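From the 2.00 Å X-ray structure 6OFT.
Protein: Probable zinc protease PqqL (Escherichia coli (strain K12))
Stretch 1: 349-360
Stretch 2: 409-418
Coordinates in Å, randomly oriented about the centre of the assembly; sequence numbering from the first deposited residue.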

# COMPACT_ATOMS: atom_id res chain seq x y z
N GLY A 349 -5.19 7.27 29.32
CA GLY A 349 -5.76 6.54 28.19
C GLY A 349 -6.92 7.26 27.54
O GLY A 349 -6.93 8.49 27.44
N PHE A 350 -7.92 6.49 27.11
CA PHE A 350 -9.11 7.06 26.47
C PHE A 350 -10.33 6.80 27.31
O PHE A 350 -10.37 5.79 28.01
CB PHE A 350 -9.26 6.53 25.03
CG PHE A 350 -8.07 6.85 24.15
CD1 PHE A 350 -7.90 8.12 23.61
CD2 PHE A 350 -7.10 5.89 23.90
CE1 PHE A 350 -6.78 8.43 22.83
CE2 PHE A 350 -5.99 6.20 23.11
CZ PHE A 350 -5.85 7.46 22.57
N SER A 351 -11.31 7.71 27.27
CA SER A 351 -12.53 7.54 28.06
C SER A 351 -13.50 6.63 27.33
O SER A 351 -13.37 6.44 26.12
CB SER A 351 -13.19 8.89 28.33
OG SER A 351 -13.71 9.45 27.13
N ALA A 352 -14.50 6.10 28.05
CA ALA A 352 -15.56 5.26 27.50
C ALA A 352 -16.38 6.04 26.45
O ALA A 352 -16.76 5.45 25.45
CB ALA A 352 -16.47 4.77 28.62
N GLU A 353 -16.60 7.36 26.65
CA GLU A 353 -17.34 8.21 25.71
C GLU A 353 -16.57 8.40 24.41
O GLU A 353 -17.18 8.43 23.35
CB GLU A 353 -17.71 9.60 26.28
CG GLU A 353 -18.28 9.60 27.69
CD GLU A 353 -17.20 9.64 28.76
OE1 GLU A 353 -16.54 10.69 28.90
OE2 GLU A 353 -17.01 8.61 29.45
N GLU A 354 -15.23 8.57 24.51
CA GLU A 354 -14.35 8.77 23.36
C GLU A 354 -14.34 7.52 22.46
O GLU A 354 -14.41 7.65 21.24
CB GLU A 354 -12.92 9.04 23.84
CG GLU A 354 -12.58 10.50 24.12
CD GLU A 354 -11.12 10.65 24.47
OE1 GLU A 354 -10.39 11.37 23.75
OE2 GLU A 354 -10.69 10.02 25.47
N LEU A 355 -14.25 6.32 23.08
CA LEU A 355 -14.28 5.03 22.37
C LEU A 355 -15.67 4.77 21.77
O LEU A 355 -15.76 4.35 20.62
CB LEU A 355 -13.82 3.87 23.28
CG LEU A 355 -13.76 2.46 22.63
CD1 LEU A 355 -12.86 2.43 21.36
CD2 LEU A 355 -13.30 1.41 23.64
N ASP A 356 -16.74 5.04 22.55
CA ASP A 356 -18.14 4.90 22.10
C ASP A 356 -18.44 5.79 20.90
O ASP A 356 -19.17 5.37 20.02
CB ASP A 356 -19.14 5.20 23.24
CG ASP A 356 -19.34 4.09 24.26
OD1 ASP A 356 -19.00 2.92 23.95
OD2 ASP A 356 -19.85 4.39 25.36
N ASP A 357 -17.85 7.01 20.84
CA ASP A 357 -18.03 7.89 19.69
C ASP A 357 -17.28 7.37 18.44
O ASP A 357 -17.81 7.48 17.35
CB ASP A 357 -17.63 9.33 20.00
CG ASP A 357 -17.92 10.30 18.86
OD1 ASP A 357 -19.12 10.50 18.54
OD2 ASP A 357 -16.96 10.84 18.30
N VAL A 358 -16.07 6.82 18.60
CA VAL A 358 -15.30 6.26 17.48
C VAL A 358 -16.08 5.08 16.85
O VAL A 358 -16.31 5.09 15.64
CB VAL A 358 -13.83 5.95 17.86
CG1 VAL A 358 -13.23 4.82 17.00
CG2 VAL A 358 -12.98 7.20 17.74
N LYS A 359 -16.55 4.14 17.69
CA LYS A 359 -17.35 2.99 17.27
C LYS A 359 -18.65 3.38 16.55
O LYS A 359 -18.86 2.95 15.41
CB LYS A 359 -17.65 2.07 18.46
CG LYS A 359 -16.42 1.33 18.99
CD LYS A 359 -16.83 0.47 20.16
CE LYS A 359 -15.68 -0.32 20.71
NZ LYS A 359 -16.15 -1.18 21.82
N SER A 360 -19.51 4.21 17.19
CA SER A 360 -20.78 4.66 16.61
C SER A 360 -20.65 5.40 15.27
O SER A 360 -21.48 5.18 14.39
CB SER A 360 -21.59 5.48 17.61
OG SER A 360 -21.02 6.76 17.84
N TRP A 409 -16.15 -5.68 17.67
CA TRP A 409 -15.70 -4.48 18.36
C TRP A 409 -16.16 -4.42 19.82
O TRP A 409 -15.59 -3.63 20.58
CB TRP A 409 -16.09 -3.18 17.63
CG TRP A 409 -15.39 -2.91 16.33
CD1 TRP A 409 -14.32 -3.57 15.81
CD2 TRP A 409 -15.71 -1.86 15.40
NE1 TRP A 409 -13.94 -3.00 14.62
CE2 TRP A 409 -14.78 -1.95 14.34
CE3 TRP A 409 -16.69 -0.85 15.36
CZ2 TRP A 409 -14.81 -1.08 13.24
CZ3 TRP A 409 -16.71 0.01 14.27
CH2 TRP A 409 -15.79 -0.11 13.23
N GLN A 410 -17.12 -5.27 20.25
CA GLN A 410 -17.54 -5.28 21.65
C GLN A 410 -16.45 -5.91 22.56
O GLN A 410 -16.47 -5.71 23.78
CB GLN A 410 -18.95 -5.87 21.85
CG GLN A 410 -19.13 -7.34 21.53
CD GLN A 410 -20.54 -7.72 21.11
OE1 GLN A 410 -21.18 -7.08 20.26
NE2 GLN A 410 -21.06 -8.79 21.68
N GLN A 411 -15.46 -6.56 21.95
CA GLN A 411 -14.28 -7.10 22.63
C GLN A 411 -13.20 -6.00 22.81
O GLN A 411 -12.22 -6.20 23.52
CB GLN A 411 -13.70 -8.29 21.84
CG GLN A 411 -14.48 -9.57 22.10
CD GLN A 411 -14.00 -10.69 21.25
OE1 GLN A 411 -12.92 -11.24 21.46
NE2 GLN A 411 -14.79 -11.04 20.25
N ILE A 412 -13.39 -4.84 22.14
CA ILE A 412 -12.46 -3.70 22.24
C ILE A 412 -12.94 -2.78 23.34
O ILE A 412 -14.04 -2.25 23.27
CB ILE A 412 -12.28 -2.99 20.87
CG1 ILE A 412 -11.79 -4.00 19.80
CG2 ILE A 412 -11.32 -1.76 21.00
CD1 ILE A 412 -11.87 -3.51 18.38
N THR A 413 -12.13 -2.64 24.40
CA THR A 413 -12.50 -1.81 25.55
C THR A 413 -11.46 -0.73 25.79
O THR A 413 -10.39 -0.75 25.18
CB THR A 413 -12.70 -2.66 26.82
OG1 THR A 413 -11.46 -3.30 27.15
CG2 THR A 413 -13.84 -3.67 26.71
N VAL A 414 -11.77 0.19 26.71
CA VAL A 414 -10.86 1.24 27.16
C VAL A 414 -9.66 0.54 27.83
O VAL A 414 -8.53 0.99 27.68
CB VAL A 414 -11.65 2.18 28.10
CG1 VAL A 414 -10.79 2.75 29.21
CG2 VAL A 414 -12.34 3.28 27.30
N GLN A 415 -9.91 -0.61 28.50
CA GLN A 415 -8.88 -1.43 29.16
C GLN A 415 -8.03 -2.20 28.16
O GLN A 415 -6.81 -2.29 28.35
CB GLN A 415 -9.49 -2.39 30.21
CG GLN A 415 -10.09 -1.66 31.42
CD GLN A 415 -11.50 -1.17 31.18
OE1 GLN A 415 -12.15 -1.49 30.19
NE2 GLN A 415 -12.00 -0.37 32.10
N SER A 416 -8.65 -2.76 27.10
CA SER A 416 -7.88 -3.51 26.09
C SER A 416 -6.96 -2.58 25.29
O SER A 416 -5.83 -2.94 24.96
CB SER A 416 -8.81 -4.34 25.18
OG SER A 416 -9.49 -3.57 24.20
N LEU A 417 -7.44 -1.35 25.03
CA LEU A 417 -6.66 -0.33 24.34
C LEU A 417 -5.54 0.25 25.22
O LEU A 417 -4.48 0.62 24.69
CB LEU A 417 -7.58 0.79 23.82
CG LEU A 417 -8.55 0.42 22.69
CD1 LEU A 417 -9.28 1.65 22.21
CD2 LEU A 417 -7.84 -0.26 21.49
N ALA A 418 -5.76 0.33 26.55
CA ALA A 418 -4.75 0.84 27.50
C ALA A 418 -3.59 -0.14 27.53
O ALA A 418 -2.44 0.28 27.58
CB ALA A 418 -5.35 1.02 28.89
O HOH W 1 -7.61 3.44 26.96

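Two helices, 352-360 and 414-418, run nearly at right angles (96°), their axes 11.0 Å apart at closest approach, and the contact uses side chains and backbone of both stretches. The polar anchor is K359. Its CA-to-CB bond points sideways, but with chi1 m (-70°) and chi2, chi3 and chi4 all t the chain is fully extended and carries the ammonium across to stretch 2. There K359 NZ donates to W409 O and to I412 O, both at 2.8 Å. W409 O also accepts from I412 N at 3.0 Å, so the lysine binds a carbonyl already used in the turn of the 3-10 segment. A long, flexible cation suits this place: its methylenes cover apolar surface, with K359 CE 4.2 Å from W409 CB and 4.3 Å from I412 CB, while its tip meets backbone oxygens. The buried W409 (chi1 m, chi2 -10°) sets its indole edge near K359 O, close to the ring plane.

One turn earlier, the CA-to-CB bond of L355 points toward stretch 2, and its side chain supplies the apolar centre. In its t,p rotamer (chi1 -178°, chi2 56°), L355 CD2 lies 3.5 Å from T413 C, 3.6 Å from V414 N and 4.2 Å from V414 CG2, against the start of the helix. L355 CD1 is the nearer methyl to L417 CD1, at 3.8 Å, and both methyls are about equally near I412 CG2. I412 and L417, both buried and both m,t, have CA-to-CB bonds that point toward stretch 1 and complete this patch; branched aliphatic chains fill it without needing polar partners.

At the other end the CA-to-CB bond of V414 also points toward stretch 1. Its chi1 of 147° lies between wells, and V414 CG2 packs on backbone, 3.3 Å from F350 O, 3.5 Å from S351 O and 3.6 Å from A352 N. Beside it a water joins the stretches, accepting from F350 N (3.1 Å) and donating to V414 O (2.7 Å). F350 itself is buried, its CA-to-CB bond directed sideways, with chi1 m.

Each helix start has a capping bond, with a hydrogen bond in return. S351, chi1 p, accepts from E354 N at OG (3.2 Å), while E354, extended at chi2 (t), takes S351 N at OE2 (3.0 Å). T413, also p, accepts from S416 N at OG1 (2.9 Å), and T413 N donates to S416 OG (2.8 Å). The CA-to-CB bonds of S351 and T413 point away from the opposing stretch, so these short hydroxyl residues serve their own helices.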